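Local coordinates for hypothetical protein Atu1913 (Agrobacterium tumefaciens str., PDB 2B1Y) that is of unknown function but belongs to the DUF1883 family and, in the crystal, pairs two chains about a two-fold axis through shared beta-sheets, at the interface of chains A and B. Numbering follows the deposited sequence. Chains: chain A/B, hypothetical protein Atu1913.

Contact 1: the interface of chains A and B. Residues chain A 60-62, 89-91; chain B 21-23.
Intermolecular antiparallel beta-sheet is the motif here, in a protein of the DUF1883 family: B:Glu23 and B:Thr21 on strand 21-26 of chain B pair with A:Lys89 and A:Leu91 on strand 86-91 of chain A, while A:Arg62 on strand 61-64 flanks the same strand of B from its other edge. Backbone hydrogen bonds in both directions register the first pair of strands. B:Glu23 N donates to A:Lys89 O at 2.8 Å and its carbonyl takes the amide of A:Lys89; A:Leu91 N reaches B:Thr21 O, also at 2.8 Å, and B:Thr21 N returns to A:Leu91 O. The salt bridge runs to the other side. A:Arg62, extended from CG to NE, grips one carboxylate oxygen with two nitrogens: NE and NH1 each stand 3.2 Å from B:Glu23 OE2. That oxygen sits at the edge of the guanidinium, in its plane, yet both donors approach from above the carboxylate plane, on the same face; the two planes are 28° apart. With CG anti to the backbone N (chi1 -179°), the B:Glu23 chain extends alongside A:Arg62 and sets its CG methylene 4.0 Å from A:Pro60 CB. The side chains of A:Leu91 and B:Glu23 cross obliquely, CD1 against CB, and B:Thr21 CG2 lies 3.9 Å from A:Arg62 CB. On the opposite side of the sheet, selenomethionine A:Met90 runs beside B:Leu22, with CG 4.0 Å from CD2.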
loop_
_atom_site.group_PDB
_atom_site.type_symbol
_atom_site.label_atom_id
_atom_site.label_comp_id
_atom_site.label_asym_id
_atom_site.label_seq_id
_atom_site.Cartn_x
_atom_site.Cartn_y
_atom_site.Cartn_z
ATOM N N PRO A 60 13.710 22.961 1.363
ATOM C CA PRO A 60 13.844 21.581 1.792
ATOM C C PRO A 60 13.033 21.347 3.044
ATOM O O PRO A 60 12.587 22.296 3.683
ATOM C CB PRO A 60 15.306 21.516 2.170
ATOM C CG PRO A 60 15.584 22.881 2.628
ATOM C CD PRO A 60 14.835 23.779 1.851
ATOM N N ILE A 61 12.863 20.070 3.396
ATOM C CA ILE A 61 12.221 19.747 4.653
ATOM C C ILE A 61 13.247 18.969 5.479
ATOM O O ILE A 61 14.292 18.491 4.943
ATOM C CB ILE A 61 10.953 18.935 4.453
ATOM C CG1 ILE A 61 11.224 17.683 3.621
ATOM C CG2 ILE A 61 9.809 19.785 3.792
ATOM C CD1 ILE A 61 10.465 16.480 4.143
ATOM N N ARG A 62 12.953 18.889 6.770
ATOM C CA ARG A 62 13.801 18.171 7.703
ATOM C C ARG A 62 12.958 17.114 8.393
ATOM O O ARG A 62 11.788 17.351 8.747
ATOM C CB ARG A 62 14.442 19.116 8.717
ATOM C CG ARG A 62 15.553 19.991 8.121
ATOM C CD ARG A 62 16.057 21.035 9.087
ATOM N NE ARG A 62 17.288 21.653 8.582
ATOM C CZ ARG A 62 18.066 22.490 9.265
ATOM N NH1 ARG A 62 19.161 22.975 8.700
ATOM N NH2 ARG A 62 17.767 22.845 10.508
ATOM N N LYS A 89 20.715 15.532 2.529
ATOM C CA LYS A 89 21.941 15.869 3.255
ATOM C C LYS A 89 21.690 15.352 4.652
ATOM O O LYS A 89 20.642 15.613 5.244
ATOM C CB LYS A 89 22.184 17.385 3.238
ATOM C CG LYS A 89 23.509 17.837 3.779
ATOM C CD LYS A 89 23.605 19.364 3.792
ATOM C CE LYS A 89 25.001 19.798 3.349
ATOM N NZ LYS A 89 25.542 21.090 3.940
HETATM N N MSE A 90 22.659 14.598 5.165
HETATM C CA MSE A 90 22.532 13.949 6.445
HETATM C C MSE A 90 23.273 14.831 7.462
HETATM O O MSE A 90 24.520 14.994 7.390
HETATM C CB MSE A 90 23.088 12.512 6.372
HETATM C CG MSE A 90 22.359 11.543 5.331
HETATM SE SE MSE A 90 23.194 9.780 5.585
HETATM C CE MSE A 90 25.003 10.243 5.079
ATOM N N LEU A 91 22.492 15.466 8.337
ATOM C CA LEU A 91 23.022 16.381 9.346
ATOM C C LEU A 91 23.221 15.634 10.682
ATOM O O LEU A 91 22.380 14.811 11.091
ATOM C CB LEU A 91 22.097 17.601 9.527
ATOM C CG LEU A 91 21.550 18.352 8.273
ATOM C CD1 LEU A 91 20.522 19.388 8.652
ATOM C CD2 LEU A 91 22.642 19.007 7.433
ATOM N N THR B 21 19.421 14.140 11.463
ATOM C CA THR B 21 18.418 14.955 10.775
ATOM C C THR B 21 18.672 14.898 9.286
ATOM O O THR B 21 19.776 15.188 8.820
ATOM C CB THR B 21 18.363 16.400 11.338
ATOM O OG1 THR B 21 17.997 16.341 12.727
ATOM C CG2 THR B 21 17.313 17.232 10.603
ATOM N N LEU B 22 17.653 14.497 8.536
ATOM C CA LEU B 22 17.790 14.451 7.104
ATOM C C LEU B 22 17.223 15.748 6.530
ATOM O O LEU B 22 16.054 16.104 6.793
ATOM C CB LEU B 22 17.016 13.263 6.554
ATOM C CG LEU B 22 17.272 11.915 7.221
ATOM C CD1 LEU B 22 16.421 10.841 6.530
ATOM C CD2 LEU B 22 18.751 11.600 7.151
ATOM N N GLU B 23 18.053 16.451 5.763
ATOM C CA GLU B 23 17.601 17.623 5.054
ATOM C C GLU B 23 17.304 17.279 3.587
ATOM O O GLU B 23 18.216 16.953 2.796
ATOM C CB GLU B 23 18.652 18.746 5.176
ATOM C CG GLU B 23 18.209 20.036 4.456
ATOM C CD GLU B 23 19.015 21.242 4.872
ATOM O OE1 GLU B 23 20.136 21.395 4.389
ATOM O OE2 GLU B 23 18.528 22.040 5.697
#

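Contact 2: the interface of chains A and B. Residues chain A 54-56, 78, 80; chain B 29-32.
A:His80 and B:Asn31 meet beside an antiparallel strand pairing, in which strand 52-56 of chain A runs along strand 30-36 of chain B. Backbone hydrogen bonds set the register: A:Gly54 and B:Val32 exchange a reciprocal pair, with B:Val32 N 2.8 Å from A:Gly54 O, and A:Ala56 N donates to B:Asn30 O. Side-chain polar contacts centre on the B:Asn31 amide, which uses both ends. Its oxygen OD1 accepts from the imidazole NE2 of A:His80 at 2.7 Å, lying in the ring plane. NE2 stands 52° out of the amide plane, above it and not on a lone pair. Ring and amide planes are turned 50° apart. By contrast, ND2 donates in plane to the backbone A:Glu78 O, on a lone pair, at 3.0 Å. Bonds at both ends should limit rotation of the amide, and because A:Glu78 O can only accept, the nitrogen belongs on that side. With CG anti to its carbonyl carbon (chi1 -54°), B:Asn31 carries the amide toward loop residues A:Glu78 and A:His80. Among apolar contacts, A:Val55 CG1 meets B:Val29 CG1 at 3.7 Å on the A:His80 side; on the other face of the strands the A:Ala56 methyl lies against B:Val32 CG2. The side chains of A:His80 and B:Val29 cross at about a right angle, CE1 near CG1. Over one ring face lies a polar atom, B:Val29 O, 4.0 Å above the plane of A:His80 and offset toward the rim.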
loop_
_atom_site.group_PDB
_atom_site.type_symbol
_atom_site.label_atom_id
_atom_site.label_comp_id
_atom_site.label_asym_id
_atom_site.label_seq_id
_atom_site.Cartn_x
_atom_site.Cartn_y
_atom_site.Cartn_z
ATOM N N GLY A 54 5.170 12.002 4.376
ATOM C CA GLY A 54 3.898 12.260 3.714
ATOM C C GLY A 54 4.147 13.157 2.519
ATOM O O GLY A 54 5.220 13.124 1.954
ATOM N N VAL A 55 3.137 13.940 2.129
ATOM C CA VAL A 55 3.234 14.774 0.929
ATOM C C VAL A 55 4.030 16.027 1.243
ATOM O O VAL A 55 3.697 16.770 2.188
ATOM C CB VAL A 55 1.848 15.246 0.452
ATOM C CG1 VAL A 55 2.007 16.010 -0.864
ATOM C CG2 VAL A 55 0.907 14.085 0.282
ATOM N N ALA A 56 5.079 16.282 0.466
ATOM C CA ALA A 56 5.910 17.430 0.732
ATOM C C ALA A 56 5.499 18.521 -0.220
ATOM O O ALA A 56 5.377 18.254 -1.413
ATOM C CB ALA A 56 7.413 17.067 0.565
ATOM N N GLU A 78 3.643 8.485 -5.919
ATOM C CA GLU A 78 2.303 7.913 -5.725
ATOM C C GLU A 78 1.207 8.995 -5.616
ATOM O O GLU A 78 1.264 9.830 -4.743
ATOM C CB GLU A 78 2.270 6.986 -4.506
ATOM C CG GLU A 78 0.885 6.362 -4.333
ATOM C CD GLU A 78 0.787 5.334 -3.208
ATOM O OE1 GLU A 78 1.518 5.431 -2.201
ATOM O OE2 GLU A 78 -0.065 4.421 -3.342
ATOM N N HIS A 80 0.768 11.421 -7.737
ATOM C CA HIS A 80 1.311 12.659 -8.286
ATOM C C HIS A 80 1.623 12.425 -9.780
ATOM O O HIS A 80 1.717 11.292 -10.230
ATOM C CB HIS A 80 2.570 13.092 -7.486
ATOM C CG HIS A 80 2.338 13.220 -6.006
ATOM N ND1 HIS A 80 1.412 14.086 -5.462
ATOM C CD2 HIS A 80 2.911 12.580 -4.956
ATOM C CE1 HIS A 80 1.414 13.970 -4.145
ATOM N NE2 HIS A 80 2.326 13.068 -3.810
ATOM N N VAL B 29 6.049 18.937 -5.897
ATOM C CA VAL B 29 5.233 18.141 -4.930
ATOM C C VAL B 29 5.406 16.626 -5.152
ATOM O O VAL B 29 5.188 16.124 -6.256
ATOM C CB VAL B 29 3.741 18.562 -5.028
ATOM C CG1 VAL B 29 2.841 17.761 -4.047
ATOM C CG2 VAL B 29 3.637 20.029 -4.740
ATOM N N ASN B 30 5.858 15.927 -4.106
ATOM C CA ASN B 30 6.018 14.476 -4.103
ATOM C C ASN B 30 5.922 13.976 -2.670
ATOM O O ASN B 30 5.836 14.776 -1.729
ATOM C CB ASN B 30 7.373 14.045 -4.689
ATOM C CG ASN B 30 7.278 13.532 -6.111
ATOM O OD1 ASN B 30 6.352 13.858 -6.880
ATOM N ND2 ASN B 30 8.262 12.742 -6.489
ATOM N N ASN B 31 5.920 12.658 -2.512
ATOM C CA ASN B 31 5.862 12.064 -1.175
ATOM C C ASN B 31 7.270 11.809 -0.684
ATOM O O ASN B 31 8.154 11.454 -1.467
ATOM C CB ASN B 31 5.134 10.712 -1.215
ATOM C CG ASN B 31 3.755 10.831 -1.851
ATOM O OD1 ASN B 31 3.009 11.753 -1.537
ATOM N ND2 ASN B 31 3.446 9.936 -2.756
ATOM N N VAL B 32 7.449 11.955 0.619
ATOM C CA VAL B 32 8.737 11.690 1.233
ATOM C C VAL B 32 8.470 10.729 2.373
ATOM O O VAL B 32 7.645 11.018 3.229
ATOM C CB VAL B 32 9.353 13.015 1.778
ATOM C CG1 VAL B 32 10.673 12.757 2.593
ATOM C CG2 VAL B 32 9.627 13.956 0.649
#

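Contact 1 and contact 2 lie about 16 Å apart, measured between the centres of their C-alpha atoms, and share no residue. In each, chain B contributes one of two consecutive strands, 21-26 and 30-36, whereas chain A supplies strands 61-64 and 86-91 to contact 1 and strand 52-56 with the loop residues A:Glu78 and A:His80 to contact 2. The two chains therefore interleave their strands, and two-fold symmetry repeats both contacts with the chains exchanged. Such intertwining suggests a dimer in which each subunit helps complete the other's fold, although the structure alone does not establish the oligomeric state in solution.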